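Side-chain contacts in argininosuccinate lyase (Chelativorans sp., PDB 6RXA), which is an EDDS lyase, a C-N lyase of the aspartase/fumarase superfamily, and may also split argininosuccinate into fumarate and L-arginine: residues 132-137 and 334-339; 139-144 and 341-346; 155-160 and 260-265; 254-259 and 294-299. The protein carries 2 engineered substitutions. One frame throughout, in Å; residues are numbered along the deposited sequence.

Interaction 1: residues 132-137 and 334-339; sequences IEAVIG and ALIAAT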
loop_
_atom_site.group_PDB
_atom_site.type_symbol
_atom_site.label_atom_id
_atom_site.label_comp_id
_atom_site.label_asym_id
_atom_site.label_seq_id
_atom_site.Cartn_x
_atom_site.Cartn_y
_atom_site.Cartn_z
ATOM N N ILE A 132 5.994 -16.896 16.786
ATOM C CA ILE A 132 6.453 -18.228 16.407
ATOM C C ILE A 132 5.726 -19.297 17.211
ATOM O O ILE A 132 5.317 -20.323 16.666
ATOM C CB ILE A 132 7.988 -18.318 16.531
ATOM C CG1 ILE A 132 8.615 -17.462 15.423
ATOM C CG2 ILE A 132 8.470 -19.757 16.438
ATOM C CD1 ILE A 132 10.105 -17.207 15.578
ATOM N N GLU A 133 5.542 -19.071 18.511
ATOM C CA GLU A 133 4.793 -20.031 19.319
ATOM C C GLU A 133 3.368 -20.196 18.797
ATOM O O GLU A 133 2.866 -21.321 18.696
ATOM C CB GLU A 133 4.803 -19.577 20.775
ATOM C CG GLU A 133 4.094 -20.515 21.718
ATOM C CD GLU A 133 4.156 -20.034 23.155
ATOM O OE1 GLU A 133 3.901 -18.838 23.394
ATOM O OE2 GLU A 133 4.468 -20.845 24.039
ATOM N N ALA A 134 2.698 -19.085 18.460
ATOM C CA ALA A 134 1.327 -19.165 17.958
ATOM C C ALA A 134 1.273 -19.858 16.599
ATOM O O ALA A 134 0.373 -20.674 16.349
ATOM C CB ALA A 134 0.715 -17.764 17.882
ATOM N N VAL A 135 2.241 -19.572 15.719
ATOM C CA VAL A 135 2.270 -20.214 14.401
ATOM C C VAL A 135 2.550 -21.706 14.529
ATOM O O VAL A 135 1.973 -22.511 13.797
ATOM C CB VAL A 135 3.266 -19.505 13.467
ATOM C CG1 VAL A 135 3.393 -20.239 12.131
ATOM C CG2 VAL A 135 2.817 -18.073 13.230
ATOM N N ILE A 136 3.413 -22.105 15.475
ATOM C CA ILE A 136 3.621 -23.527 15.731
ATOM C C ILE A 136 2.318 -24.179 16.197
ATOM O O ILE A 136 1.949 -25.264 15.735
ATOM C CB ILE A 136 4.764 -23.727 16.744
ATOM C CG1 ILE A 136 6.110 -23.397 16.115
ATOM C CG2 ILE A 136 4.741 -25.164 17.280
ATOM C CD1 ILE A 136 7.252 -23.390 17.126
ATOM N N GLY A 137 1.593 -23.521 17.102
ATOM C CA GLY A 137 0.328 -24.075 17.559
ATOM C C GLY A 137 -0.678 -24.232 16.433
ATOM O O GLY A 137 -1.446 -25.201 16.395
ATOM N N ALA A 334 -3.395 -8.264 17.029
ATOM C CA ALA A 334 -4.414 -8.735 16.092
ATOM C C ALA A 334 -3.986 -10.025 15.408
ATOM O O ALA A 334 -4.797 -10.943 15.228
ATOM C CB ALA A 334 -4.686 -7.669 15.032
ATOM N N LEU A 335 -2.721 -10.094 14.981
ATOM C CA LEU A 335 -2.201 -11.302 14.357
ATOM C C LEU A 335 -2.333 -12.491 15.287
ATOM O O LEU A 335 -2.744 -13.575 14.862
ATOM C CB LEU A 335 -0.739 -11.087 13.958
ATOM C CG LEU A 335 -0.030 -12.287 13.332
ATOM C CD1 LEU A 335 1.110 -11.804 12.422
ATOM C CD2 LEU A 335 0.532 -13.256 14.371
ATOM N N ILE A 336 -2.004 -12.304 16.570
ATOM C CA ILE A 336 -2.055 -13.414 17.513
ATOM C C ILE A 336 -3.494 -13.869 17.711
ATOM O O ILE A 336 -3.783 -15.069 17.742
ATOM C CB ILE A 336 -1.373 -13.026 18.842
ATOM C CG1 ILE A 336 0.123 -12.733 18.639
ATOM C CG2 ILE A 336 -1.591 -14.134 19.863
ATOM C CD1 ILE A 336 0.973 -13.921 18.256
ATOM N N ALA A 337 -4.421 -12.921 17.835
ATOM C CA ALA A 337 -5.829 -13.263 17.998
ATOM C C ALA A 337 -6.343 -14.054 16.801
ATOM O O ALA A 337 -7.031 -15.065 16.968
ATOM C CB ALA A 337 -6.644 -11.990 18.207
ATOM N N ALA A 338 -6.015 -13.605 15.586
ATOM C CA ALA A 338 -6.461 -14.314 14.396
ATOM C C ALA A 338 -5.823 -15.688 14.308
ATOM O O ALA A 338 -6.484 -16.659 13.907
ATOM C CB ALA A 338 -6.121 -13.498 13.155
ATOM N N THR A 339 -4.537 -15.796 14.652
ATOM C CA THR A 339 -3.870 -17.096 14.593
ATOM C C THR A 339 -4.480 -18.072 15.585
ATOM O O THR A 339 -4.707 -19.240 15.258
ATOM C CB THR A 339 -2.370 -16.930 14.846
ATOM O OG1 THR A 339 -1.812 -16.044 13.865
ATOM C CG2 THR A 339 -1.660 -18.259 14.750
#

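Interaction 2: residues 139-144 and 341-346; sequences REAVVH and AMTGVV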
loop_
_atom_site.group_PDB
_atom_site.type_symbol
_atom_site.label_atom_id
_atom_site.label_comp_id
_atom_site.label_asym_id
_atom_site.label_seq_id
_atom_site.Cartn_x
_atom_site.Cartn_y
_atom_site.Cartn_z
ATOM N N ARG A 139 0.156 -24.651 13.182
ATOM C CA ARG A 139 0.622 -25.776 12.382
ATOM C C ARG A 139 0.321 -27.106 13.064
ATOM O O ARG A 139 -0.070 -28.080 12.400
ATOM C CB ARG A 139 2.112 -25.629 12.068
ATOM C CG ARG A 139 2.615 -26.692 11.117
ATOM C CD ARG A 139 4.085 -26.533 10.838
ATOM N NE ARG A 139 4.503 -27.472 9.807
ATOM C CZ ARG A 139 5.762 -27.760 9.521
ATOM N NH1 ARG A 139 6.738 -27.211 10.224
ATOM N NH2 ARG A 139 6.040 -28.603 8.537
ATOM N N GLU A 140 0.478 -27.175 14.391
ATOM C CA GLU A 140 0.141 -28.397 15.119
ATOM C C GLU A 140 -1.316 -28.776 14.889
ATOM O O GLU A 140 -1.633 -29.936 14.600
ATOM C CB GLU A 140 0.408 -28.239 16.619
ATOM C CG GLU A 140 1.863 -28.293 17.002
ATOM C CD GLU A 140 2.108 -27.957 18.455
ATOM O OE1 GLU A 140 1.146 -27.559 19.143
ATOM O OE2 GLU A 140 3.273 -28.067 18.908
ATOM N N ALA A 141 -2.225 -27.806 15.022
ATOM C CA ALA A 141 -3.642 -28.096 14.830
ATOM C C ALA A 141 -3.923 -28.579 13.412
ATOM O O ALA A 141 -4.719 -29.508 13.213
ATOM C CB ALA A 141 -4.474 -26.867 15.160
ATOM N N VAL A 142 -3.273 -27.970 12.423
ATOM C CA VAL A 142 -3.449 -28.338 11.016
ATOM C C VAL A 142 -2.982 -29.767 10.764
ATOM O O VAL A 142 -3.687 -30.564 10.139
ATOM C CB VAL A 142 -2.690 -27.326 10.140
ATOM C CG1 VAL A 142 -2.495 -27.814 8.715
ATOM C CG2 VAL A 142 -3.404 -25.971 10.154
ATOM N N VAL A 143 -1.771 -30.104 11.215
ATOM C CA VAL A 143 -1.216 -31.428 10.952
ATOM C C VAL A 143 -1.977 -32.500 11.722
ATOM O O VAL A 143 -2.269 -33.580 11.189
ATOM C CB VAL A 143 0.284 -31.445 11.295
ATOM C CG1 VAL A 143 0.841 -32.856 11.183
ATOM C CG2 VAL A 143 1.050 -30.523 10.388
ATOM N N HIS A 144 -2.315 -32.223 12.984
ATOM C CA HIS A 144 -3.030 -33.208 13.790
ATOM C C HIS A 144 -4.434 -33.443 13.244
ATOM O O HIS A 144 -4.931 -34.576 13.262
ATOM C CB HIS A 144 -3.019 -32.778 15.255
ATOM C CG HIS A 144 -1.635 -32.578 15.802
ATOM N ND1 HIS A 144 -1.395 -32.069 17.060
ATOM C CD2 HIS A 144 -0.418 -32.816 15.254
ATOM C CE1 HIS A 144 -0.090 -32.003 17.265
ATOM N NE2 HIS A 144 0.526 -32.442 16.182
ATOM N N ALA A 341 -7.551 -17.882 16.817
ATOM C CA ALA A 341 -8.902 -18.189 16.356
ATOM C C ALA A 341 -8.877 -19.265 15.275
ATOM O O ALA A 341 -9.665 -20.216 15.308
ATOM C CB ALA A 341 -9.580 -16.917 15.840
ATOM N N MET A 342 -7.977 -19.128 14.295
ATOM C CA MET A 342 -7.934 -20.099 13.202
ATOM C C MET A 342 -7.395 -21.450 13.669
ATOM O O MET A 342 -7.792 -22.491 13.130
ATOM C CB MET A 342 -7.148 -19.526 12.025
ATOM C CG MET A 342 -7.875 -18.394 11.308
ATOM S SD MET A 342 -9.509 -18.886 10.678
ATOM C CE MET A 342 -9.029 -20.217 9.571
ATOM N N THR A 343 -6.533 -21.454 14.691
ATOM C CA THR A 343 -6.109 -22.705 15.317
ATOM C C THR A 343 -7.318 -23.456 15.857
ATOM O O THR A 343 -7.490 -24.653 15.599
ATOM C CB THR A 343 -5.111 -22.403 16.445
ATOM O OG1 THR A 343 -3.948 -21.752 15.906
ATOM C CG2 THR A 343 -4.670 -23.677 17.191
ATOM N N GLY A 344 -8.195 -22.747 16.579
ATOM C CA GLY A 344 -9.389 -23.380 17.117
ATOM C C GLY A 344 -10.408 -23.745 16.051
ATOM O O GLY A 344 -11.055 -24.790 16.135
ATOM N N VAL A 345 -10.566 -22.889 15.035
ATOM C CA VAL A 345 -11.445 -23.215 13.911
ATOM C C VAL A 345 -11.043 -24.544 13.286
ATOM O O VAL A 345 -11.886 -25.408 13.004
ATOM C CB VAL A 345 -11.431 -22.083 12.868
ATOM C CG1 VAL A 345 -12.013 -22.589 11.545
ATOM C CG2 VAL A 345 -12.212 -20.894 13.362
ATOM N N VAL A 346 -9.747 -24.701 13.004
ATOM C CA VAL A 346 -9.267 -25.913 12.347
ATOM C C VAL A 346 -9.449 -27.115 13.262
ATOM O O VAL A 346 -9.987 -28.156 12.860
ATOM C CB VAL A 346 -7.801 -25.744 11.898
ATOM C CG1 VAL A 346 -7.203 -27.095 11.528
ATOM C CG2 VAL A 346 -7.699 -24.742 10.749
#

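Interaction 3: residues 155-160 and 260-265; sequences VVYTQR and QLWSTD. With FMT (formic acid), chain C.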
loop_
_atom_site.group_PDB
_atom_site.type_symbol
_atom_site.label_atom_id
_atom_site.label_comp_id
_atom_site.label_asym_id
_atom_site.label_seq_id
_atom_site.Cartn_x
_atom_site.Cartn_y
_atom_site.Cartn_z
ATOM N N VAL A 155 -13.568 -32.759 -2.891
ATOM C CA VAL A 155 -12.974 -32.126 -4.062
ATOM C C VAL A 155 -12.050 -30.988 -3.644
ATOM O O VAL A 155 -12.261 -30.303 -2.636
ATOM C CB VAL A 155 -14.032 -31.643 -5.079
ATOM C CG1 VAL A 155 -14.974 -32.780 -5.441
ATOM C CG2 VAL A 155 -14.808 -30.456 -4.529
ATOM N N VAL A 156 -11.007 -30.793 -4.436
ATOM C CA VAL A 156 -10.210 -29.575 -4.419
ATOM C C VAL A 156 -10.735 -28.660 -5.525
ATOM O O VAL A 156 -11.247 -29.122 -6.555
ATOM C CB VAL A 156 -8.706 -29.879 -4.582
ATOM C CG1 VAL A 156 -8.385 -30.363 -5.983
ATOM C CG2 VAL A 156 -7.865 -28.632 -4.234
ATOM N N TYR A 157 -10.596 -27.354 -5.315
ATOM C CA TYR A 157 -11.060 -26.325 -6.235
ATOM C C TYR A 157 -9.877 -25.629 -6.892
ATOM O O TYR A 157 -8.817 -25.460 -6.282
ATOM C CB TYR A 157 -11.890 -25.257 -5.475
ATOM C CG TYR A 157 -13.149 -25.830 -4.881
ATOM C CD1 TYR A 157 -13.133 -26.445 -3.635
ATOM C CD2 TYR A 157 -14.343 -25.796 -5.589
ATOM C CE1 TYR A 157 -14.274 -27.008 -3.109
ATOM C CE2 TYR A 157 -15.488 -26.355 -5.078
ATOM C CZ TYR A 157 -15.449 -26.967 -3.834
ATOM O OH TYR A 157 -16.589 -27.541 -3.311
ATOM N N THR A 158 -10.067 -25.220 -8.144
ATOM C CA THR A 158 -9.243 -24.184 -8.750
ATOM C C THR A 158 -10.187 -23.160 -9.376
ATOM O O THR A 158 -11.218 -23.526 -9.952
ATOM C CB THR A 158 -8.263 -24.727 -9.799
ATOM O OG1 THR A 158 -8.991 -25.273 -10.895
ATOM C CG2 THR A 158 -7.361 -25.812 -9.227
ATOM N N GLN A 159 -9.866 -21.872 -9.237
ATOM C CA GLN A 159 -10.740 -20.820 -9.772
ATOM C C GLN A 159 -12.170 -20.944 -9.234
ATOM O O GLN A 159 -13.137 -20.596 -9.912
ATOM C CB GLN A 159 -10.727 -20.811 -11.312
ATOM C CG GLN A 159 -9.324 -20.763 -11.910
ATOM C CD GLN A 159 -9.319 -20.735 -13.421
ATOM O OE1 GLN A 159 -8.757 -21.619 -14.055
ATOM N NE2 GLN A 159 -9.917 -19.703 -14.003
ATOM N N ARG A 160 -12.317 -21.434 -7.999
ATOM C CA ARG A 160 -13.617 -21.595 -7.337
ATOM C C ARG A 160 -14.537 -22.547 -8.099
ATOM O O ARG A 160 -15.767 -22.455 -8.005
ATOM C CB ARG A 160 -14.291 -20.256 -7.035
ATOM C CG ARG A 160 -13.501 -19.417 -6.049
ATOM C CD ARG A 160 -14.143 -18.047 -5.883
ATOM N NE ARG A 160 -13.586 -17.291 -4.775
ATOM C CZ ARG A 160 -13.883 -16.027 -4.500
ATOM N NH1 ARG A 160 -14.646 -15.323 -5.314
ATOM N NH2 ARG A 160 -13.402 -15.465 -3.391
ATOM N N GLN A 260 -14.910 -20.585 4.798
ATOM C CA GLN A 260 -16.157 -19.842 4.654
ATOM C C GLN A 260 -16.959 -20.340 3.453
ATOM O O GLN A 260 -18.186 -20.457 3.531
ATOM C CB GLN A 260 -15.872 -18.350 4.547
ATOM C CG GLN A 260 -17.105 -17.503 4.789
ATOM C CD GLN A 260 -16.820 -16.021 4.822
ATOM O OE1 GLN A 260 -15.735 -15.566 4.435
ATOM N NE2 GLN A 260 -17.812 -15.243 5.246
ATOM N N LEU A 261 -16.289 -20.637 2.334
ATOM C CA LEU A 261 -17.012 -21.180 1.188
ATOM C C LEU A 261 -17.507 -22.597 1.471
ATOM O O LEU A 261 -18.666 -22.921 1.189
ATOM C CB LEU A 261 -16.154 -21.111 -0.082
ATOM C CG LEU A 261 -15.791 -19.710 -0.568
ATOM C CD1 LEU A 261 -15.148 -19.776 -1.974
ATOM C CD2 LEU A 261 -17.005 -18.781 -0.593
ATOM N N TRP A 262 -16.660 -23.452 2.053
ATOM C CA TRP A 262 -17.094 -24.801 2.402
ATOM C C TRP A 262 -18.346 -24.802 3.275
ATOM O O TRP A 262 -19.184 -25.713 3.181
ATOM C CB TRP A 262 -16.009 -25.524 3.199
ATOM C CG TRP A 262 -14.777 -25.945 2.482
ATOM C CD1 TRP A 262 -14.552 -25.991 1.132
ATOM C CD2 TRP A 262 -13.583 -26.400 3.108
ATOM N NE1 TRP A 262 -13.270 -26.457 0.889
ATOM C CE2 TRP A 262 -12.661 -26.714 2.091
ATOM C CE3 TRP A 262 -13.210 -26.593 4.446
ATOM C CZ2 TRP A 262 -11.378 -27.193 2.372
ATOM C CZ3 TRP A 262 -11.937 -27.055 4.721
ATOM C CH2 TRP A 262 -11.035 -27.347 3.687
ATOM N N SER A 263 -18.484 -23.798 4.137
ATOM C CA SER A 263 -19.566 -23.725 5.107
ATOM C C SER A 263 -20.704 -22.809 4.675
ATOM O O SER A 263 -21.606 -22.552 5.480
ATOM C CB SER A 263 -19.033 -23.348 6.491
ATOM O OG SER A 263 -18.374 -22.084 6.502
ATOM N N THR A 264 -20.725 -22.365 3.421
ATOM C CA THR A 264 -21.903 -21.692 2.905
ATOM C C THR A 264 -23.105 -22.625 2.989
ATOM O O THR A 264 -22.976 -23.857 3.059
ATOM C CB THR A 264 -21.734 -21.257 1.445
ATOM O OG1 THR A 264 -21.380 -22.378 0.618
ATOM C CG2 THR A 264 -20.718 -20.130 1.334
ATOM N N ASP A 265 -24.295 -22.023 2.939
ATOM C CA ASP A 265 -25.522 -22.803 2.882
ATOM C C ASP A 265 -25.584 -23.673 1.630
ATOM O O ASP A 265 -26.251 -24.713 1.623
ATOM C CB ASP A 265 -26.725 -21.854 2.914
ATOM C CG ASP A 265 -26.809 -21.060 4.203
ATOM O OD1 ASP A 265 -26.513 -21.635 5.263
ATOM O OD2 ASP A 265 -27.189 -19.879 4.164
HETATM C C FMT C . -7.882 -24.907 -14.119
HETATM O O1 FMT C . -9.072 -25.175 -14.344
HETATM O O2 FMT C . -7.388 -24.914 -12.977
HETATM O O HOH W 1 -11.409 -27.841 -1.075
#

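Interaction 4: residues 254-259 and 294-299; sequences RLASEI and RSRKAA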
loop_
_atom_site.group_PDB
_atom_site.type_symbol
_atom_site.label_atom_id
_atom_site.label_comp_id
_atom_site.label_asym_id
_atom_site.label_seq_id
_atom_site.Cartn_x
_atom_site.Cartn_y
_atom_site.Cartn_z
ATOM N N ARG A 254 -6.620 -16.782 3.309
ATOM C CA ARG A 254 -7.013 -17.714 2.260
ATOM C C ARG A 254 -7.648 -18.972 2.836
ATOM O O ARG A 254 -8.645 -19.473 2.297
ATOM C CB ARG A 254 -5.789 -18.043 1.400
ATOM C CG ARG A 254 -5.366 -16.858 0.549
ATOM C CD ARG A 254 -4.000 -17.034 -0.102
ATOM N NE ARG A 254 -4.070 -17.928 -1.235
ATOM C CZ ARG A 254 -3.002 -18.412 -1.856
ATOM N NH1 ARG A 254 -1.776 -18.099 -1.398
ATOM N NH2 ARG A 254 -3.176 -19.192 -2.932
ATOM N N LEU A 255 -7.103 -19.491 3.937
ATOM C CA LEU A 255 -7.733 -20.634 4.587
ATOM C C LEU A 255 -9.088 -20.254 5.163
ATOM O O LEU A 255 -10.053 -21.014 5.040
ATOM C CB LEU A 255 -6.843 -21.186 5.698
ATOM C CG LEU A 255 -7.455 -22.351 6.471
ATOM C CD1 LEU A 255 -7.742 -23.542 5.565
ATOM C CD2 LEU A 255 -6.540 -22.778 7.617
ATOM N N ALA A 256 -9.173 -19.097 5.831
ATOM C CA ALA A 256 -10.461 -18.655 6.351
ATOM C C ALA A 256 -11.491 -18.537 5.233
ATOM O O ALA A 256 -12.644 -18.955 5.393
ATOM C CB ALA A 256 -10.291 -17.316 7.073
ATOM N N SER A 257 -11.100 -17.958 4.101
ATOM C CA SER A 257 -12.019 -17.836 2.973
ATOM C C SER A 257 -12.428 -19.209 2.450
ATOM O O SER A 257 -13.605 -19.440 2.141
ATOM C CB SER A 257 -11.363 -16.990 1.883
ATOM O OG SER A 257 -12.284 -16.583 0.890
ATOM N N GLU A 258 -11.473 -20.140 2.355
ATOM C CA GLU A 258 -11.777 -21.492 1.896
ATOM C C GLU A 258 -12.843 -22.129 2.771
ATOM O O GLU A 258 -13.824 -22.691 2.272
ATOM C CB GLU A 258 -10.512 -22.351 1.943
ATOM C CG GLU A 258 -10.651 -23.663 1.181
ATOM C CD GLU A 258 -10.084 -23.581 -0.223
ATOM O OE1 GLU A 258 -8.902 -23.185 -0.351
ATOM O OE2 GLU A 258 -10.820 -23.926 -1.194
ATOM N N ILE A 259 -12.654 -22.044 4.089
ATOM C CA ILE A 259 -13.595 -22.625 5.047
ATOM C C ILE A 259 -14.934 -21.899 4.982
ATOM O O ILE A 259 -15.996 -22.517 5.106
ATOM C CB ILE A 259 -12.994 -22.624 6.466
ATOM C CG1 ILE A 259 -11.771 -23.546 6.521
ATOM C CG2 ILE A 259 -14.047 -23.051 7.475
ATOM C CD1 ILE A 259 -11.006 -23.489 7.837
ATOM N N ARG A 294 -13.535 -11.891 10.993
ATOM C CA ARG A 294 -12.647 -11.042 11.784
ATOM C C ARG A 294 -11.190 -11.475 11.656
ATOM O O ARG A 294 -10.287 -10.648 11.811
ATOM C CB ARG A 294 -13.091 -11.016 13.245
ATOM C CG ARG A 294 -14.342 -10.180 13.451
ATOM C CD ARG A 294 -14.837 -10.289 14.869
ATOM N NE ARG A 294 -15.902 -9.332 15.160
ATOM C CZ ARG A 294 -15.697 -8.083 15.574
ATOM N NH1 ARG A 294 -14.466 -7.615 15.736
ATOM N NH2 ARG A 294 -16.736 -7.299 15.821
ATOM N N SER A 295 -10.932 -12.756 11.378
ATOM C CA SER A 295 -9.560 -13.173 11.103
ATOM C C SER A 295 -9.062 -12.569 9.792
ATOM O O SER A 295 -7.932 -12.064 9.717
ATOM C CB SER A 295 -9.467 -14.705 11.097
ATOM O OG SER A 295 -9.678 -15.234 12.409
ATOM N N ARG A 296 -9.891 -12.610 8.744
ATOM C CA ARG A 296 -9.531 -11.956 7.497
ATOM C C ARG A 296 -9.312 -10.461 7.693
ATOM O O ARG A 296 -8.370 -9.885 7.136
ATOM C CB ARG A 296 -10.599 -12.200 6.431
ATOM C CG ARG A 296 -10.748 -13.661 6.025
ATOM C CD ARG A 296 -11.624 -13.820 4.792
ATOM N NE ARG A 296 -10.866 -13.468 3.589
ATOM C CZ ARG A 296 -11.392 -13.103 2.427
ATOM N NH1 ARG A 296 -12.706 -12.998 2.270
ATOM N NH2 ARG A 296 -10.587 -12.827 1.414
ATOM N N LYS A 297 -10.168 -9.813 8.496
ATOM C CA LYS A 297 -10.015 -8.387 8.770
ATOM C C LYS A 297 -8.612 -8.074 9.291
ATOM O O LYS A 297 -7.982 -7.099 8.860
ATOM C CB LYS A 297 -11.089 -7.936 9.759
ATOM C CG LYS A 297 -11.112 -6.442 10.081
ATOM C CD LYS A 297 -12.137 -6.189 11.186
ATOM C CE LYS A 297 -12.281 -4.754 11.561
ATOM N NZ LYS A 297 -13.284 -4.708 12.699
ATOM N N ALA A 298 -8.105 -8.895 10.220
ATOM C CA ALA A 298 -6.747 -8.709 10.728
ATOM C C ALA A 298 -5.710 -8.855 9.623
ATOM O O ALA A 298 -4.740 -8.090 9.571
ATOM C CB ALA A 298 -6.478 -9.723 11.840
ATOM N N ALA A 299 -5.897 -9.834 8.734
ATOM C CA ALA A 299 -5.001 -9.994 7.597
ATOM C C ALA A 299 -4.964 -8.739 6.740
ATOM O O ALA A 299 -3.884 -8.272 6.351
ATOM C CB ALA A 299 -5.435 -11.202 6.761
#

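Interaction 1: residues 132-137 and 334-339
Thr339 meets Ala134 where two long helices run side by side, and its branched side chain shows how the contact is made. CB points at helix 132-137 and divides there into a methyl and a hydroxyl with separate tasks. The methyl goes forward, with CG2 anti to the backbone N and OG1 beside it (chi1 -59°). Thr339 CG2 thereby comes to 3.5 Å from Ala134 O. The same methyl, Thr339 CG2, lies 4.0 Å from Ala134 CB. The hydroxyl turns back instead. Thr339 OG1 donates to Leu335 O at 2.8 Å, from 39° above the carbonyl plane, while Thr339 N reaches the same oxygen at 2.9 Å from the opposite face. Leu335 O is thus gripped twice, and the hydroxyl bond fixes the rotation that presents the methyl. The segments belong to helices 112-147 and 329-348 of the central helical bundle characteristic of the aspartase/fumarase superfamily; their short axes run nearly parallel, at 16°, and approach to 9.8 Å. Ala134 CB also touches the end of a longer chain, Ile336 CD1, at 3.9 Å. Ile336 leaves its helix obliquely to the partner and gains the contact through this terminal methyl. Phe248 of helix 236-262 lies against both Val135 and Thr339.

Interaction 2: residues 139-144 and 341-346
Ala141 and Thr343 make the first of the apolar contacts, methyl to methyl, with Ala141 CB 3.8 Å from Thr343 CG2. The second is between valines: Val142 CG2 lies 4.2 Å from Val346 CG1, and the two branched side chains meet at a slant rather than end on. The two segments together bury 157 Å².

Side chain against backbone is the other kind of packing. Ala141 CB also sits over the main chain opposite, 3.8 Å from Thr343 O. In return, Val346 CG1 passes close to the backbone of the first helix, 3.9 Å from Ala141 O and 4.0 Å from Val142 CA. Val346 can do this because CG1 stands anti to its own backbone N (chi1 166°), extending the methyl from a CB that already faces the neighbour. With only a methyl at Ala141 facing Thr343, the backbones come close, their CA atoms 5.9 Å apart. Both segments lie on long rods of the superfamily's helical bundle, 112-147 and 329-348, here parallel to within 14° with axes 8.7 Å apart.

Polar bonds take no part between the segments and are made to other residues. Thr343 OG1 turns back along its own helix to Thr339 O, leaving CG2 to face Ala141. Arg139, on the far side of its helix, forms salt bridges with Glu464 and Asp468 of helix 451-500, while Glu140 pairs with Arg469 of that same helix.

Interaction 3: residues 155-160 and 260-265
Tyr157 and Trp262 approach with their rings inclined to each other: Tyr157 CE1 arrives at the indole edge, near its plane, 4.2 Å from Trp262 NE1. The indole N-H is spent on a water, Trp262 NE1 donating to it at 3.0 Å, and that water donates in turn to Val155 O at 3.0 Å. Through these two bonds the water bridges strand and helix end, and it also lies at the edge of the phenol ring, in its plane. The far end of the phenol reaches Glu266 of the second subunit through its OH.

Arg160 and Leu261 stand at about a right angle. The arginine chain is extended from CG to NE, bringing NE 4.1 Å from Leu261 CD1, and its charged end continues to Glu317 of the third subunit and Ser257 of the second. Gln159 and Arg160 both adopt left-handed backbone angles, making the tight turn of the hairpin 153-158/161-167. Here the hairpin packs on the end of helix 236-262 beside an active site shared among subunits, as in the aspartase/fumarase superfamily. Thr158, a fumarate-binding residue, donates from OG1 to O2 of a formate at 2.7 Å; Lys286 and Asn288 of the second subunit and Asn113 of the third also hold this formate.

Interaction 4: residues 254-259 and 294-299
A bend at chi3 (77°) turns the end of Arg296 so that its guanidinium lies flat against Ser257, whose OG is held anti to its backbone N (chi1 -167°). This joins helices 236-262 and 290-301 within the bundle of the aspartase/fumarase fold, at a place where subunits of the tetramer meet. Before the bend, the aliphatic part of the arginine packs on the neighbouring helix, Arg296 CG lying 3.8 Å from Ala256 CB. Beyond it, Ser257 OG sits over the centre of one guanidinium face, 3.9 Å from Arg296 CZ, and Ser257 CB is 3.9 Å from Arg296 NE. Because the N-H bonds spread in the guanidinium plane, an oxygen above that plane packs without accepting from them.

Both groups find their polar partners in other residues. Ser257 OG is hydrogen-bonded to Glu317 of the third subunit and to Arg160 NH1 of the second. All three guanidinium nitrogens are engaged, which should hold the plane against rotation: NE pairs with Ser253 OG of the same chain, NH2 with Asn314 O of the third subunit, and NH1 with Ala315 O of the fourth.

How the interactions relate
From the N terminus, helix 112-147 supplies 132-137 and then 139-144, strand 153-158 supplies 155-160, and helix 236-262 contributes 254-259 and, directly after, 260-265. Interaction 4 closes the shortest loop, at 294-299, and crosses interaction 3, whose loop closes at 260-265. Interactions 1 and 2 close the long loops at 334-339 and 341-346; they cross each other, and both enclose interactions 3 and 4. The first two tie the same helix pair at successive levels. Interaction 4 touches both: Ala298 CB packs on Ala338 CB, and Met342 CE on Ala256 CA. Interaction 3, clear of interactions 1 and 2, links the hairpin to the bundle's end and meets interaction 4 where Tyr157 CD1 packs near Glu258 OE2.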